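Protein HRI1 (Saccharomyces cerevisiae, PDB 3RBY) is of unknown function and not essential, but interacts with the protein kinase HRR25 and may interact with SEC72. Local coordinates at residues A[56-61]-A[167-172]; A[153-158]-A[175-180]. One frame throughout, in Å; residues are numbered along the deposited sequence.

Contact 1. Residues A[56-61]-A[167-172]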
loop_
_atom_site.group_PDB
_atom_site.type_symbol
_atom_site.label_atom_id
_atom_site.label_comp_id
_atom_site.label_asym_id
_atom_site.label_seq_id
_atom_site.Cartn_x
_atom_site.Cartn_y
_atom_site.Cartn_z
ATOM N N ALA A 56 15.676 -14.210 8.348
ATOM C CA ALA A 56 16.413 -13.126 8.977
ATOM C C ALA A 56 17.902 -13.336 8.729
ATOM O O ALA A 56 18.342 -14.448 8.400
ATOM C CB ALA A 56 16.115 -13.069 10.472
ATOM N N GLY A 57 18.678 -12.274 8.868
ATOM C CA GLY A 57 20.114 -12.387 8.727
ATOM C C GLY A 57 20.727 -11.110 9.233
ATOM O O GLY A 57 20.106 -10.040 9.159
ATOM N N THR A 58 21.936 -11.220 9.768
ATOM C CA THR A 58 22.731 -10.044 10.126
ATOM C C THR A 58 23.279 -9.441 8.835
ATOM O O THR A 58 23.179 -10.066 7.768
ATOM C CB THR A 58 23.834 -10.430 11.130
ATOM O OG1 THR A 58 24.470 -11.631 10.674
ATOM C CG2 THR A 58 23.199 -10.705 12.529
ATOM N N ASN A 59 23.824 -8.232 8.903
ATOM C CA ASN A 59 24.137 -7.529 7.668
ATOM C C ASN A 59 25.032 -8.288 6.676
ATOM O O ASN A 59 24.848 -8.167 5.456
ATOM C CB ASN A 59 24.662 -6.095 7.916
ATOM C CG ASN A 59 25.867 -6.044 8.878
ATOM O OD1 ASN A 59 26.444 -7.076 9.256
ATOM N ND2 ASN A 59 26.247 -4.826 9.268
ATOM N N GLU A 60 25.984 -9.077 7.172
ATOM C CA GLU A 60 26.925 -9.738 6.253
ATOM C C GLU A 60 26.279 -10.854 5.430
ATOM O O GLU A 60 26.908 -11.376 4.512
ATOM C CB GLU A 60 28.158 -10.278 6.986
ATOM C CG GLU A 60 27.953 -11.638 7.655
ATOM C CD GLU A 60 27.140 -11.530 8.936
ATOM O OE1 GLU A 60 26.922 -10.387 9.425
ATOM O OE2 GLU A 60 26.730 -12.592 9.454
ATOM N N THR A 61 25.038 -11.226 5.745
ATOM C CA THR A 61 24.392 -12.322 5.006
ATOM C C THR A 61 23.672 -11.870 3.736
ATOM O O THR A 61 23.037 -12.680 3.050
ATOM C CB THR A 61 23.410 -13.122 5.883
ATOM O OG1 THR A 61 22.321 -12.275 6.285
ATOM C CG2 THR A 61 24.134 -13.663 7.108
ATOM N N ASP A 167 19.773 -19.643 18.175
ATOM C CA ASP A 167 19.891 -18.517 17.262
ATOM C C ASP A 167 18.752 -17.529 17.535
ATOM O O ASP A 167 17.619 -17.943 17.796
ATOM C CB ASP A 167 19.833 -18.997 15.817
ATOM C CG ASP A 167 21.063 -19.781 15.416
ATOM O OD1 ASP A 167 20.919 -20.728 14.616
ATOM O OD2 ASP A 167 22.163 -19.448 15.896
ATOM N N GLY A 168 19.044 -16.230 17.474
ATOM C CA GLY A 168 18.020 -15.233 17.729
ATOM C C GLY A 168 18.398 -13.811 17.352
ATOM O O GLY A 168 19.543 -13.388 17.542
ATOM N N LEU A 169 17.419 -13.065 16.832
ATOM C CA LEU A 169 17.620 -11.683 16.402
ATOM C C LEU A 169 16.345 -10.907 16.701
ATOM O O LEU A 169 15.246 -11.343 16.341
ATOM C CB LEU A 169 17.850 -11.653 14.892
ATOM C CG LEU A 169 19.005 -10.893 14.237
ATOM C CD1 LEU A 169 18.508 -10.103 13.050
ATOM C CD2 LEU A 169 19.746 -10.004 15.218
ATOM N N VAL A 170 16.475 -9.760 17.351
ATOM C CA VAL A 170 15.346 -8.850 17.492
ATOM C C VAL A 170 15.726 -7.518 16.851
ATOM O O VAL A 170 16.809 -6.983 17.110
ATOM C CB VAL A 170 14.930 -8.680 18.967
ATOM C CG1 VAL A 170 13.851 -7.604 19.109
ATOM C CG2 VAL A 170 14.409 -9.994 19.496
ATOM N N ILE A 171 14.861 -7.012 15.976
ATOM C CA ILE A 171 15.129 -5.761 15.263
ATOM C C ILE A 171 14.059 -4.733 15.598
ATOM O O ILE A 171 12.863 -4.952 15.331
ATOM C CB ILE A 171 15.216 -5.981 13.729
ATOM C CG1 ILE A 171 16.422 -6.860 13.399
ATOM C CG2 ILE A 171 15.305 -4.637 13.000
ATOM C CD1 ILE A 171 16.519 -7.257 11.952
ATOM N N VAL A 172 14.500 -3.626 16.203
ATOM C CA VAL A 172 13.614 -2.564 16.662
ATOM C C VAL A 172 13.714 -1.344 15.727
ATOM O O VAL A 172 14.746 -0.654 15.688
ATOM C CB VAL A 172 13.962 -2.138 18.128
ATOM C CG1 VAL A 172 13.004 -1.064 18.644
ATOM C CG2 VAL A 172 13.932 -3.332 19.066
#

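Contact 2. Residues A[153-158]-A[175-180]. With SO4 (sulfate ion), chain F.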
loop_
_atom_site.group_PDB
_atom_site.type_symbol
_atom_site.label_atom_id
_atom_site.label_comp_id
_atom_site.label_asym_id
_atom_site.label_seq_id
_atom_site.Cartn_x
_atom_site.Cartn_y
_atom_site.Cartn_z
ATOM N N ASN A 153 13.436 10.100 12.409
ATOM C CA ASN A 153 14.288 10.072 13.587
ATOM C C ASN A 153 14.197 8.698 14.272
ATOM O O ASN A 153 14.747 8.490 15.366
ATOM C CB ASN A 153 13.885 11.187 14.558
ATOM C CG ASN A 153 15.072 12.028 15.010
ATOM O OD1 ASN A 153 15.881 12.474 14.184
ATOM N ND2 ASN A 153 15.196 12.231 16.328
ATOM N N ALA A 154 13.518 7.764 13.601
ATOM C CA ALA A 154 13.187 6.471 14.187
ATOM C C ALA A 154 14.426 5.739 14.674
ATOM O O ALA A 154 15.397 5.556 13.930
ATOM C CB ALA A 154 12.418 5.604 13.210
ATOM N N ARG A 155 14.382 5.332 15.937
ATOM C CA ARG A 155 15.423 4.497 16.506
ATOM C C ARG A 155 15.594 3.215 15.694
ATOM O O ARG A 155 14.642 2.721 15.046
ATOM C CB ARG A 155 15.080 4.138 17.947
ATOM C CG ARG A 155 13.879 3.241 18.044
ATOM C CD ARG A 155 13.482 3.007 19.484
ATOM N NE ARG A 155 12.212 2.293 19.525
ATOM C CZ ARG A 155 11.796 1.571 20.559
ATOM N NH1 ARG A 155 12.556 1.473 21.644
ATOM N NH2 ARG A 155 10.628 0.943 20.500
ATOM N N SER A 156 16.822 2.693 15.728
ATOM C CA SER A 156 17.182 1.453 15.043
ATOM C C SER A 156 18.039 0.632 15.996
ATOM O O SER A 156 19.198 0.982 16.266
ATOM C CB SER A 156 17.934 1.764 13.750
ATOM O OG SER A 156 18.257 0.583 13.024
ATOM N N ILE A 157 17.463 -0.457 16.504
ATOM C CA ILE A 157 18.083 -1.244 17.572
ATOM C C ILE A 157 18.023 -2.736 17.256
ATOM O O ILE A 157 16.983 -3.248 16.852
ATOM C CB ILE A 157 17.415 -0.968 18.948
ATOM C CG1 ILE A 157 17.539 0.522 19.315
ATOM C CG2 ILE A 157 18.030 -1.843 20.037
ATOM C CD1 ILE A 157 16.729 0.941 20.547
ATOM N N VAL A 158 19.147 -3.428 17.414
ATOM C CA VAL A 158 19.192 -4.852 17.115
ATOM C C VAL A 158 19.856 -5.606 18.271
ATOM O O VAL A 158 20.918 -5.191 18.754
ATOM C CB VAL A 158 19.952 -5.128 15.800
ATOM C CG1 VAL A 158 19.914 -6.616 15.436
ATOM C CG2 VAL A 158 19.370 -4.297 14.662
ATOM N N ARG A 175 8.558 2.261 16.355
ATOM C CA ARG A 175 7.617 1.592 17.244
ATOM C C ARG A 175 7.473 0.099 16.969
ATOM O O ARG A 175 6.855 -0.625 17.756
ATOM C CB ARG A 175 6.250 2.261 17.167
ATOM C CG ARG A 175 6.213 3.687 17.723
ATOM C CD ARG A 175 4.802 4.229 17.567
ATOM N NE ARG A 175 4.351 4.987 18.730
ATOM C CZ ARG A 175 4.808 6.192 19.027
ATOM N NH1 ARG A 175 5.737 6.754 18.259
ATOM N NH2 ARG A 175 4.350 6.827 20.097
ATOM N N TRP A 176 8.059 -0.368 15.870
ATOM C CA TRP A 176 7.813 -1.741 15.405
ATOM C C TRP A 176 8.969 -2.714 15.665
ATOM O O TRP A 176 10.083 -2.536 15.157
ATOM C CB TRP A 176 7.480 -1.752 13.915
ATOM C CG TRP A 176 6.233 -1.008 13.557
ATOM C CD1 TRP A 176 6.102 0.342 13.400
ATOM C CD2 TRP A 176 4.932 -1.574 13.277
ATOM N NE1 TRP A 176 4.803 0.655 13.058
ATOM C CE2 TRP A 176 4.064 -0.500 12.975
ATOM C CE3 TRP A 176 4.420 -2.877 13.271
ATOM C CZ2 TRP A 176 2.698 -0.691 12.657
ATOM C CZ3 TRP A 176 3.062 -3.073 12.950
ATOM C CH2 TRP A 176 2.222 -1.987 12.648
ATOM N N ILE A 177 8.679 -3.764 16.430
ATOM C CA ILE A 177 9.682 -4.747 16.790
ATOM C C ILE A 177 9.342 -6.101 16.177
ATOM O O ILE A 177 8.227 -6.599 16.347
ATOM C CB ILE A 177 9.771 -4.918 18.321
ATOM C CG1 ILE A 177 10.303 -3.635 18.985
ATOM C CG2 ILE A 177 10.647 -6.106 18.685
ATOM C CD1 ILE A 177 9.220 -2.750 19.581
ATOM N N GLN A 178 10.302 -6.694 15.469
ATOM C CA GLN A 178 10.173 -8.069 15.014
ATOM C C GLN A 178 11.379 -8.873 15.478
ATOM O O GLN A 178 12.506 -8.358 15.499
ATOM C CB GLN A 178 10.028 -8.139 13.502
ATOM C CG GLN A 178 8.762 -7.495 12.987
ATOM C CD GLN A 178 8.510 -7.845 11.545
ATOM O OE1 GLN A 178 7.514 -8.515 11.221
ATOM N NE2 GLN A 178 9.410 -7.406 10.661
ATOM N N GLY A 179 11.130 -10.121 15.865
ATOM C CA GLY A 179 12.165 -10.964 16.424
ATOM C C GLY A 179 11.966 -12.451 16.172
ATOM O O GLY A 179 10.848 -12.911 15.904
ATOM N N PHE A 180 13.062 -13.206 16.246
ATOM C CA PHE A 180 12.976 -14.661 16.279
ATOM C C PHE A 180 13.901 -15.256 17.353
ATOM O O PHE A 180 14.820 -14.591 17.846
ATOM C CB PHE A 180 13.240 -15.273 14.900
ATOM C CG PHE A 180 14.687 -15.618 14.639
ATOM C CD1 PHE A 180 15.587 -14.650 14.189
ATOM C CD2 PHE A 180 15.145 -16.920 14.819
ATOM C CE1 PHE A 180 16.923 -14.965 13.940
ATOM C CE2 PHE A 180 16.490 -17.249 14.562
ATOM C CZ PHE A 180 17.375 -16.265 14.122
HETATM S S SO4 F . 10.426 6.294 17.475
HETATM O O1 SO4 F . 11.762 5.694 17.340
HETATM O O2 SO4 F . 9.408 5.441 16.854
HETATM O O3 SO4 F . 10.409 7.593 16.793
HETATM O O4 SO4 F . 10.119 6.436 18.916
#

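Contact 1. Residues A[56-61]-A[167-172]
Gly57 and Thr58, where strand 51-57 leaves its sheet for a short 3-10 segment at 59-61, lie over Leu169 of strand 166-173 without any hydrogen bond joining the two backbones. This is packing between the two antiparallel sheets of this beta-barrel protein, and a buried leucine suits it because the meeting is made by contact alone. Its methyls divide the work: Leu169 CD1 comes to 4.2 Å from Gly57 O, whereas CD2 lies 4.4 Å from Thr58 CG2. Ala56 borders the same patch, its small CB standing 4.6 Å from Leu169 CD1, and it also packs on Ile34.

Gly57 fits on its other side, since a CB there would run into Thr61 OG1. Thr58 serves both surroundings. With OG1 set between the backbone N and the carbonyl carbon (chi1 46°), its methyl is left to meet Leu169 and its hydroxyl turns back into its own loop. Thr58 OG1 donates to Glu60 OE2 at 2.7 Å, reaching it on the syn side but 29° out of the carboxylate plane. The turn is closed at Thr58 O, which takes two bonds from Thr61. Thr61 N supplies one at 3.0 Å; the other comes from Thr61 OG1, 2.8 Å from Thr58 O, in the carbonyl plane with a C=O...donor angle of 152°.

Contact 2. Residues A[153-158]-A[175-180]
Arg155 extends across to strand 176-183 and brings NH2 to 4.1 Å from Ile177 CD1, the two side chains slanting past one another. No hydrogen bond links their segments, because strand 166-173 runs between strands 156-161 and 176-183. The arginine spans the gap with its CG starting between the backbone N and the carbonyl carbon (chi1 67°) and the chain then extended to NE. There the guanidinium carbon CZ packs against Val172 CG1 while NE donates to Gly174 O, in the two-residue turn that Gly174 forms with Arg175; an edge of the guanidinium group points at Arg175 CA. Arginine suits this place, as its long chain ends in a flat group that can rest on a methyl and still donate.

The tight part is around Ile177, a buried branched residue that fits among Val170, Val172, Leu197 and Tyr222. On the looser side both arginines are partly exposed and a sulfate ion, probably from the crystallisation liquor, has settled. Arg155 N donates to sulfate O1 at 3.0 Å, with an N-H...O angle of 161°, and Arg155 CG lies 3.3 Å from that same O1. Arg175 N stands 3.3 Å from sulfate O2, but the Arg175 chain bends at chi3 (139°) and carries NH2 to a salt bridge with Asp201. Long, weak ion pairs with Glu199 and Glu223 probably help balance the charge of Arg155.

A leucine in place of Arg155 would probably leave Gly174 O without its side-chain donor and Val172 CG1 without the guanidinium group packed on it. Strands 156-161, 166-173 and 176-183, consecutive in the chain and adjacent in the sheet, form an antiparallel beta meander, and Arg155 spans its middle strand near the 174-175 turn.

How the contacts relate
From the N terminus the segments come in the order 56-61, 153-158, 167-172, 175-180, so the two contacts cross. Contact 1 closes a loop of 105 residues and brings the end of strand 51-57 and the turn after it against the second sheet; contact 2 closes one of only 16, within the second sheet. Segment 167-172 lies inside that shorter loop as the middle strand, probably hydrogen-bonded on either side: Val172 N to Ile157 O at 2.6 Å, and Ile171 N to Gln178 O at 2.8 Å. Leu169 points to the first sheet, whereas Val172 faces the opposite side of the second, where contact 2 lies, so one strand ties both contacts together.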